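Local coordinates for pectinesterase A (Erwinia chrysanthemi, PDB 2NTP), which hydrolyses the methyl esters of pectin, releasing methanol and acidic galacturonan, in the first step of plant-tissue maceration and soft rot, at residues L190-R195 and D273-G278; V131-T136 and A142-V147; P112-K117 and S123-T128. All coordinates share one frame; numbering follows the deposited sequence.

Contact 1 of 3, residues L190-R195 and D273-G278; sequences LVSRYR and DNHIYG
This is a small, buried polar contact inside the parallel beta-helix, where Ser192 meets His275. Ser192 ends strand 189-192. His275 lies in the type I turn Asp273-Ile276, between strands 271-272 and 276-278. In the sheet, strand 226-229 lies between strand 189-192 and strand 271-272, which leads into the turn, and the imidazole reaches past Val227 and Arg229. The Ser192 hydroxyl stands at the ring edge, near its plane, with OG 3.3 Å from His275 NE2. Water 1 links the two sides. It gives a hydrogen to Leu190 O at 2.9 Å. It also bonds Ser192 OG at 2.6 Å and His275 NE2 at 3.1 Å, meeting the ring in its plane. His275 CG sits between its own backbone N and carbonyl carbon (chi1 64°), which swings the ring toward Ser192. Ile276 CG1 lies over the centre of one ring face, 4.0 Å above the plane. Within the turn Asn274 N donates to Asp273 OD1 at 2.7 Å, from above the carboxylate plane, while Asp273 OD2 forms a salt bridge with Arg229. Having spent one hydrogen on Leu190 O, the water keeps a single one for two partners. At least one of Ser192 OG and His275 NE2 would then have to donate to it.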
loop_
_atom_site.group_PDB
_atom_site.type_symbol
_atom_site.label_atom_id
_atom_site.label_comp_id
_atom_site.label_asym_id
_atom_site.label_seq_id
_atom_site.Cartn_x
_atom_site.Cartn_y
_atom_site.Cartn_z
ATOM N N LEU A 190 7.138 -8.634 0.788
ATOM C CA LEU A 190 7.055 -7.326 1.430
ATOM C C LEU A 190 8.465 -6.924 1.823
ATOM O O LEU A 190 9.084 -7.559 2.684
ATOM C CB LEU A 190 6.117 -7.371 2.643
ATOM C CG LEU A 190 4.693 -7.908 2.395
ATOM C CD1 LEU A 190 3.856 -7.817 3.664
ATOM C CD2 LEU A 190 3.979 -7.193 1.240
ATOM N N VAL A 191 8.968 -5.879 1.170
ATOM C CA VAL A 191 10.392 -5.550 1.187
ATOM C C VAL A 191 10.676 -4.304 2.028
ATOM O O VAL A 191 10.321 -3.191 1.639
ATOM C CB VAL A 191 10.943 -5.375 -0.260
ATOM C CG1 VAL A 191 12.449 -5.135 -0.249
ATOM C CG2 VAL A 191 10.594 -6.597 -1.128
ATOM N N SER A 192 11.312 -4.513 3.182
ATOM C CA SER A 192 11.700 -3.421 4.081
ATOM C C SER A 192 12.997 -2.787 3.600
ATOM O O SER A 192 14.013 -3.477 3.430
ATOM C CB SER A 192 11.888 -3.940 5.506
ATOM O OG SER A 192 10.663 -4.331 6.085
ATOM N N ARG A 193 12.965 -1.474 3.412
ATOM C CA ARG A 193 14.064 -0.772 2.758
ATOM C C ARG A 193 15.064 -0.151 3.726
ATOM O O ARG A 193 14.734 0.207 4.867
ATOM C CB ARG A 193 13.519 0.272 1.775
ATOM C CG ARG A 193 12.574 -0.330 0.729
ATOM C CD ARG A 193 12.181 0.685 -0.335
ATOM N NE ARG A 193 13.230 0.868 -1.344
ATOM C CZ ARG A 193 13.077 1.577 -2.461
ATOM N NH1 ARG A 193 11.921 2.179 -2.717
ATOM N NH2 ARG A 193 14.083 1.680 -3.323
ATOM N N TYR A 194 16.296 -0.025 3.246
ATOM C CA TYR A 194 17.381 0.569 4.012
ATOM C C TYR A 194 17.149 2.062 4.263
ATOM O O TYR A 194 16.737 2.800 3.363
ATOM C CB TYR A 194 18.701 0.350 3.273
ATOM C CG TYR A 194 19.876 1.038 3.924
ATOM C CD1 TYR A 194 20.403 0.566 5.131
ATOM C CD2 TYR A 194 20.452 2.163 3.345
ATOM C CE1 TYR A 194 21.481 1.199 5.739
ATOM C CE2 TYR A 194 21.531 2.801 3.948
ATOM C CZ TYR A 194 22.036 2.314 5.143
ATOM O OH TYR A 194 23.106 2.942 5.750
ATOM N N ARG A 195 17.412 2.494 5.496
ATOM C CA ARG A 195 17.299 3.901 5.883
ATOM C C ARG A 195 18.668 4.467 6.235
ATOM O O ARG A 195 19.175 4.223 7.331
ATOM C CB ARG A 195 16.391 4.058 7.111
ATOM C CG ARG A 195 14.908 3.759 6.892
ATOM C CD ARG A 195 14.156 4.927 6.253
ATOM N NE ARG A 195 14.231 6.196 6.984
ATOM C CZ ARG A 195 13.396 6.573 7.955
ATOM N NH1 ARG A 195 12.431 5.765 8.375
ATOM N NH2 ARG A 195 13.543 7.763 8.535
ATOM N N ASP A 273 12.358 -12.314 8.002
ATOM C CA ASP A 273 13.774 -12.204 8.342
ATOM C C ASP A 273 13.951 -11.456 9.664
ATOM O O ASP A 273 12.987 -10.902 10.215
ATOM C CB ASP A 273 14.569 -11.535 7.219
ATOM C CG ASP A 273 16.038 -11.965 7.199
ATOM O OD1 ASP A 273 16.501 -12.674 8.133
ATOM O OD2 ASP A 273 16.738 -11.595 6.236
ATOM N N ASN A 274 15.181 -11.441 10.178
ATOM C CA ASN A 274 15.422 -10.930 11.525
ATOM C C ASN A 274 15.438 -9.407 11.662
ATOM O O ASN A 274 15.714 -8.899 12.740
ATOM C CB ASN A 274 16.689 -11.559 12.149
ATOM C CG ASN A 274 17.976 -10.974 11.603
ATOM O OD1 ASN A 274 17.968 -10.097 10.741
ATOM N ND2 ASN A 274 19.103 -11.460 12.118
ATOM N N HIS A 275 15.129 -8.686 10.584
ATOM C CA HIS A 275 14.927 -7.237 10.686
ATOM C C HIS A 275 13.666 -6.914 11.505
ATOM O O HIS A 275 13.527 -5.816 12.051
ATOM C CB HIS A 275 14.913 -6.568 9.298
ATOM C CG HIS A 275 13.782 -7.000 8.412
ATOM N ND1 HIS A 275 13.650 -8.288 7.932
ATOM C CD2 HIS A 275 12.747 -6.299 7.890
ATOM C CE1 HIS A 275 12.575 -8.363 7.169
ATOM N NE2 HIS A 275 12.008 -7.169 7.129
ATOM N N ILE A 276 12.772 -7.893 11.616
ATOM C CA ILE A 276 11.522 -7.749 12.361
ATOM C C ILE A 276 11.751 -7.904 13.869
ATOM O O ILE A 276 12.340 -8.902 14.313
ATOM C CB ILE A 276 10.465 -8.795 11.889
ATOM C CG1 ILE A 276 10.083 -8.589 10.412
ATOM C CG2 ILE A 276 9.224 -8.773 12.797
ATOM C CD1 ILE A 276 9.538 -7.186 10.064
ATOM N N TYR A 277 11.280 -6.927 14.647
ATOM C CA TYR A 277 11.353 -7.000 16.116
ATOM C C TYR A 277 10.015 -7.323 16.788
ATOM O O TYR A 277 9.987 -7.728 17.959
ATOM C CB TYR A 277 11.970 -5.725 16.719
ATOM C CG TYR A 277 11.211 -4.444 16.436
ATOM C CD1 TYR A 277 10.037 -4.126 17.127
ATOM C CD2 TYR A 277 11.678 -3.538 15.487
ATOM C CE1 TYR A 277 9.341 -2.942 16.859
ATOM C CE2 TYR A 277 10.990 -2.350 15.216
ATOM C CZ TYR A 277 9.828 -2.063 15.904
ATOM O OH TYR A 277 9.154 -0.895 15.633
ATOM N N GLY A 278 8.915 -7.142 16.056
ATOM C CA GLY A 278 7.568 -7.316 16.608
ATOM C C GLY A 278 6.668 -6.149 16.255
ATOM O O GLY A 278 6.814 -5.549 15.191
HETATM O O HOH W 1 9.636 -6.544 5.311
#

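Contact 2 of 3, residues V131-T136 and A142-V147; sequences VALYVT and AYFKDV
Thr136 OG1, on the residue after Val135, which packs against Ala142 and Phe144, is gripped by three groups: Ser94 OG, Ile93 O and Ser138 N. These bonds hold the chain where strand 133-135 gives way to the loop before strand 142-145. The contact itself is apolar. The two strands belong to different sheets of the beta-helix and face each other across its interior. Their axes are 10.2 Å apart at closest approach and run at 150° to one another. Leu133 and Phe144 reach in from opposite directions. With CG anti to the backbone N (chi1 175°), the Leu133 side chain extends into the interior and lays CD2 over one face of the Phe144 ring. This is a CH-pi contact. Leu133 CD2 lies 3.8 Å from the centroid of the Phe144 ring, offset toward the rim, and 3.5 Å from Phe144 CE2. Leu133 CD1 touches the same CE2-CZ side of the ring at longer range. Val135 fills in beside them, its CG2 4.2 Å from Phe144 CE1 and its CG1 4.3 Å from Ala142 CB. Phe144 also stacks with Phe165, on the neighbouring strand 162-166. With dispersion and one CH-pi contact across the core, cohesion here depends on shape and burial rather than on directed bonds.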
loop_
_atom_site.group_PDB
_atom_site.type_symbol
_atom_site.label_atom_id
_atom_site.label_comp_id
_atom_site.label_asym_id
_atom_site.label_seq_id
_atom_site.Cartn_x
_atom_site.Cartn_y
_atom_site.Cartn_z
ATOM N N VAL A 131 2.737 8.213 -1.859
ATOM C CA VAL A 131 1.946 7.021 -2.155
ATOM C C VAL A 131 2.130 6.547 -3.600
ATOM O O VAL A 131 2.082 7.349 -4.527
ATOM C CB VAL A 131 0.451 7.293 -1.867
ATOM C CG1 VAL A 131 -0.399 6.062 -2.179
ATOM C CG2 VAL A 131 0.245 7.726 -0.416
ATOM N N ALA A 132 2.333 5.241 -3.782
ATOM C CA ALA A 132 2.375 4.652 -5.123
ATOM C C ALA A 132 0.962 4.328 -5.606
ATOM O O ALA A 132 0.571 4.705 -6.712
ATOM C CB ALA A 132 3.258 3.390 -5.143
ATOM N N LEU A 133 0.198 3.649 -4.753
ATOM C CA LEU A 133 -1.155 3.211 -5.073
ATOM C C LEU A 133 -2.109 3.515 -3.931
ATOM O O LEU A 133 -1.828 3.192 -2.771
ATOM C CB LEU A 133 -1.149 1.707 -5.365
ATOM C CG LEU A 133 -2.477 0.991 -5.613
ATOM C CD1 LEU A 133 -3.159 1.520 -6.876
ATOM C CD2 LEU A 133 -2.207 -0.517 -5.717
ATOM N N TYR A 134 -3.242 4.121 -4.272
ATOM C CA TYR A 134 -4.263 4.494 -3.303
ATOM C C TYR A 134 -5.577 3.899 -3.778
ATOM O O TYR A 134 -6.035 4.205 -4.873
ATOM C CB TYR A 134 -4.353 6.023 -3.215
ATOM C CG TYR A 134 -5.436 6.621 -2.326
ATOM C CD1 TYR A 134 -5.939 5.940 -1.215
ATOM C CD2 TYR A 134 -5.923 7.907 -2.582
ATOM C CE1 TYR A 134 -6.917 6.519 -0.400
ATOM C CE2 TYR A 134 -6.886 8.485 -1.775
ATOM C CZ TYR A 134 -7.380 7.791 -0.694
ATOM O OH TYR A 134 -8.344 8.383 0.099
ATOM N N VAL A 135 -6.146 3.009 -2.970
ATOM C CA VAL A 135 -7.493 2.503 -3.219
ATOM C C VAL A 135 -8.401 3.271 -2.270
ATOM O O VAL A 135 -8.232 3.192 -1.052
ATOM C CB VAL A 135 -7.594 0.973 -2.975
ATOM C CG1 VAL A 135 -9.001 0.467 -3.317
ATOM C CG2 VAL A 135 -6.557 0.224 -3.800
ATOM N N THR A 136 -9.346 4.032 -2.824
ATOM C CA THR A 136 -10.152 4.964 -2.023
ATOM C C THR A 136 -11.415 4.313 -1.461
ATOM O O THR A 136 -11.671 3.137 -1.700
ATOM C CB THR A 136 -10.565 6.220 -2.831
ATOM O OG1 THR A 136 -11.609 5.883 -3.758
ATOM C CG2 THR A 136 -9.377 6.796 -3.582
ATOM N N ALA A 142 -10.930 -4.455 -5.847
ATOM C CA ALA A 142 -9.748 -4.116 -6.635
ATOM C C ALA A 142 -8.729 -5.247 -6.547
ATOM O O ALA A 142 -8.344 -5.654 -5.452
ATOM C CB ALA A 142 -9.133 -2.806 -6.144
ATOM N N TYR A 143 -8.286 -5.733 -7.702
ATOM C CA TYR A 143 -7.456 -6.937 -7.771
ATOM C C TYR A 143 -6.121 -6.626 -8.431
ATOM O O TYR A 143 -6.078 -6.097 -9.541
ATOM C CB TYR A 143 -8.220 -8.010 -8.557
ATOM C CG TYR A 143 -7.562 -9.370 -8.741
ATOM C CD1 TYR A 143 -6.551 -9.835 -7.888
ATOM C CD2 TYR A 143 -7.997 -10.213 -9.764
ATOM C CE1 TYR A 143 -5.969 -11.105 -8.082
ATOM C CE2 TYR A 143 -7.438 -11.470 -9.953
ATOM C CZ TYR A 143 -6.428 -11.911 -9.116
ATOM O OH TYR A 143 -5.897 -13.165 -9.325
ATOM N N PHE A 144 -5.036 -6.961 -7.740
ATOM C CA PHE A 144 -3.692 -6.710 -8.252
ATOM C C PHE A 144 -2.910 -8.011 -8.275
ATOM O O PHE A 144 -2.609 -8.570 -7.223
ATOM C CB PHE A 144 -2.995 -5.649 -7.393
ATOM C CG PHE A 144 -3.768 -4.369 -7.295
ATOM C CD1 PHE A 144 -4.780 -4.227 -6.344
ATOM C CD2 PHE A 144 -3.518 -3.325 -8.182
ATOM C CE1 PHE A 144 -5.526 -3.045 -6.264
ATOM C CE2 PHE A 144 -4.255 -2.145 -8.112
ATOM C CZ PHE A 144 -5.264 -2.009 -7.151
ATOM N N LYS A 145 -2.611 -8.504 -9.476
ATOM C CA LYS A 145 -1.900 -9.777 -9.634
ATOM C C LYS A 145 -0.576 -9.577 -10.360
ATOM O O LYS A 145 -0.542 -8.950 -11.419
ATOM C CB LYS A 145 -2.753 -10.803 -10.388
ATOM C CG LYS A 145 -2.083 -12.180 -10.473
ATOM C CD LYS A 145 -3.025 -13.283 -10.891
ATOM C CE LYS A 145 -2.341 -14.643 -10.804
ATOM N NZ LYS A 145 -2.177 -15.130 -9.395
ATOM N N ASP A 146 0.499 -10.124 -9.792
ATOM C CA ASP A 146 1.844 -9.963 -10.352
ATOM C C ASP A 146 2.141 -8.471 -10.548
ATOM O O ASP A 146 2.531 -8.015 -11.629
ATOM C CB ASP A 146 1.980 -10.764 -11.652
ATOM C CG ASP A 146 3.393 -10.751 -12.215
ATOM O OD1 ASP A 146 4.370 -10.781 -11.435
ATOM O OD2 ASP A 146 3.512 -10.722 -13.460
ATOM N N VAL A 147 1.933 -7.709 -9.481
ATOM C CA VAL A 147 2.154 -6.266 -9.500
ATOM C C VAL A 147 3.253 -5.924 -8.497
ATOM O O VAL A 147 3.362 -6.560 -7.449
ATOM C CB VAL A 147 0.847 -5.490 -9.168
ATOM C CG1 VAL A 147 1.119 -4.017 -8.890
ATOM C CG2 VAL A 147 -0.162 -5.626 -10.314
#

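Contact 3 of 3, residues P112-K117 and S123-T128; sequences PANQAK and SKIKDT
Asn114, on helix 111-116, grips the backbone of Ile125 from both ends of its amide, and this forms the heart of the tight part of the contact. Asn114 OD1 accepts from Ile125 N at 2.9 Å, in the carbonyl plane and on a lone pair, with a nearly straight N-H...O angle of 169°. Asn114 ND2 donates to Ile125 O, also at 2.9 Å and also on a lone pair, with the acceptor close to the amide plane. The second bond of ND2 goes to Gln115 OE1. Two fixed partners on the backbone and one on its neighbour leave the Asn114 amide little rotation. Thr128 CG2 closes this part, 3.6 Å from Asn114 ND2. Water 3 bridges Gln115 OE1 and Ile125 O beside the Asn114 amide; water 5 bonds Thr128 OG1 and, weakly, Gln115 OE1. Gln115 NE2 turns to Asp197. Lys124 is also tightly held. Its CG stands anti to the backbone N (chi1 -169°), and the chain beyond it is extended, which carries NZ along the last turn of the helix. Lys124 NZ donates to Lys117 O at 2.8 Å and to Gln115 O at 3.2 Å, the latter from above the carbonyl plane. Carbonyls at a helix C terminus would favour such a positive charge, and Asp119 adds a salt bridge. Water 4 bridges Lys124 NZ and Gln115 O. The outer side is looser and wetter. There Lys117 NZ lies 2.9 Å from Ser123 OG, a hydroxyl that Asp121 also binds. Water 2 joins Lys117 NZ to Asn114 OD1, so it connects the wet side with the tight one. Thr128 OG1 bonds Gln153 OE1, the side chain that stabilises the transition state. The arrangement is a loop folded back on a short helix at the edge of the pectin methylesterase active-site cleft, with the side chain of Thr128 about 5 Å from a bound galacturonate.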
loop_
_atom_site.group_PDB
_atom_site.type_symbol
_atom_site.label_atom_id
_atom_site.label_comp_id
_atom_site.label_asym_id
_atom_site.label_seq_id
_atom_site.Cartn_x
_atom_site.Cartn_y
_atom_site.Cartn_z
ATOM N N PRO A 112 15.439 9.133 0.173
ATOM C CA PRO A 112 16.799 9.243 0.723
ATOM C C PRO A 112 17.524 10.537 0.338
ATOM O O PRO A 112 18.218 11.114 1.174
ATOM C CB PRO A 112 17.517 8.027 0.135
ATOM C CG PRO A 112 16.405 7.039 -0.149
ATOM C CD PRO A 112 15.300 7.923 -0.663
ATOM N N ALA A 113 17.367 10.985 -0.905
ATOM C CA ALA A 113 18.002 12.235 -1.335
ATOM C C ALA A 113 17.418 13.416 -0.568
ATOM O O ALA A 113 18.147 14.333 -0.185
ATOM C CB ALA A 113 17.864 12.437 -2.837
ATOM N N ASN A 114 16.107 13.380 -0.335
ATOM C CA ASN A 114 15.444 14.397 0.476
ATOM C C ASN A 114 16.022 14.478 1.888
ATOM O O ASN A 114 16.324 15.564 2.373
ATOM C CB ASN A 114 13.941 14.148 0.567
ATOM C CG ASN A 114 13.211 15.286 1.259
ATOM O OD1 ASN A 114 12.992 16.340 0.666
ATOM N ND2 ASN A 114 12.836 15.080 2.518
ATOM N N GLN A 115 16.166 13.325 2.539
ATOM C CA GLN A 115 16.688 13.267 3.905
ATOM C C GLN A 115 18.141 13.711 4.001
ATOM O O GLN A 115 18.557 14.239 5.033
ATOM C CB GLN A 115 16.529 11.860 4.491
ATOM C CG GLN A 115 15.084 11.404 4.558
ATOM C CD GLN A 115 14.233 12.288 5.446
ATOM O OE1 GLN A 115 13.595 13.230 4.974
ATOM N NE2 GLN A 115 14.231 11.999 6.742
ATOM N N ALA A 116 18.902 13.495 2.926
ATOM C CA ALA A 116 20.319 13.866 2.876
ATOM C C ALA A 116 20.527 15.372 2.705
ATOM O O ALA A 116 21.636 15.883 2.907
ATOM C CB ALA A 116 21.033 13.100 1.770
ATOM N N LYS A 117 19.468 16.081 2.324
ATOM C CA LYS A 117 19.551 17.534 2.160
ATOM C C LYS A 117 19.851 18.206 3.497
ATOM O O LYS A 117 19.459 17.714 4.557
ATOM C CB LYS A 117 18.263 18.101 1.562
ATOM C CG LYS A 117 18.039 17.718 0.100
ATOM C CD LYS A 117 16.780 18.365 -0.469
ATOM C CE LYS A 117 16.716 18.162 -1.972
ATOM N NZ LYS A 117 15.458 18.697 -2.572
ATOM N N SER A 123 14.150 23.414 0.016
ATOM C CA SER A 123 13.573 22.365 -0.832
ATOM C C SER A 123 13.446 21.021 -0.103
ATOM O O SER A 123 12.876 20.069 -0.649
ATOM C CB SER A 123 14.376 22.201 -2.129
ATOM O OG SER A 123 15.605 21.523 -1.911
ATOM N N LYS A 124 13.974 20.947 1.121
ATOM C CA LYS A 124 13.848 19.736 1.944
ATOM C C LYS A 124 12.424 19.615 2.485
ATOM O O LYS A 124 11.960 20.462 3.249
ATOM C CB LYS A 124 14.876 19.718 3.082
ATOM C CG LYS A 124 14.980 18.376 3.805
ATOM C CD LYS A 124 16.049 18.389 4.886
ATOM C CE LYS A 124 16.257 16.991 5.456
ATOM N NZ LYS A 124 17.437 16.928 6.367
ATOM N N ILE A 125 11.747 18.547 2.074
ATOM C CA ILE A 125 10.343 18.303 2.403
ATOM C C ILE A 125 10.201 17.583 3.749
ATOM O O ILE A 125 10.907 16.608 4.011
ATOM C CB ILE A 125 9.654 17.491 1.259
ATOM C CG1 ILE A 125 9.499 18.367 0.005
ATOM C CG2 ILE A 125 8.303 16.939 1.702
ATOM C CD1 ILE A 125 9.023 17.621 -1.238
ATOM N N LYS A 126 9.292 18.073 4.594
ATOM C CA LYS A 126 8.994 17.436 5.881
ATOM C C LYS A 126 7.887 16.384 5.763
ATOM O O LYS A 126 7.931 15.351 6.431
ATOM C CB LYS A 126 8.618 18.483 6.935
ATOM C CG LYS A 126 9.812 19.232 7.505
ATOM C CD LYS A 126 9.379 20.375 8.395
ATOM C CE LYS A 126 10.583 21.140 8.915
ATOM N NZ LYS A 126 10.186 22.395 9.609
ATOM N N ASP A 127 6.892 16.664 4.920
ATOM C CA ASP A 127 5.786 15.739 4.683
ATOM C C ASP A 127 6.193 14.744 3.603
ATOM O O ASP A 127 5.873 14.911 2.421
ATOM C CB ASP A 127 4.511 16.498 4.292
ATOM C CG ASP A 127 3.998 17.404 5.407
ATOM O OD1 ASP A 127 4.565 17.378 6.522
ATOM O OD2 ASP A 127 3.017 18.139 5.166
ATOM N N THR A 128 6.896 13.702 4.044
ATOM C CA THR A 128 7.623 12.798 3.161
ATOM C C THR A 128 6.824 11.585 2.685
ATOM O O THR A 128 7.353 10.741 1.960
ATOM C CB THR A 128 8.928 12.315 3.827
ATOM O OG1 THR A 128 8.658 11.927 5.180
ATOM C CG2 THR A 128 9.962 13.438 3.826
HETATM O O HOH W 2 13.411 16.856 -1.903
HETATM O O HOH W 3 12.570 15.557 6.194
HETATM O O HOH W 4 17.335 14.567 7.884
HETATM O O HOH W 5 10.959 12.805 6.936
#

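From the N terminus the contacts come in the order 3, 2, 1. They follow in series, and none nests in or crosses another. Contact 3 closes the short loop 118-122 and folds the chain back on helix 111-116. Past the substrate-binding Gln129 the chain enters strand 133-135. Contact 2 then closes 137-141 and joins two sheets across the interior of the beta-helix. Contact 1 spans far more chain, 77 residues, and ties strand 189-192 to the turn after strand 271-272. Contacts 1 and 3 do not touch, but their nearest atoms are about 5 Å apart. Gln115 and Arg195, a substrate-binding residue, both bond to Asp197 there.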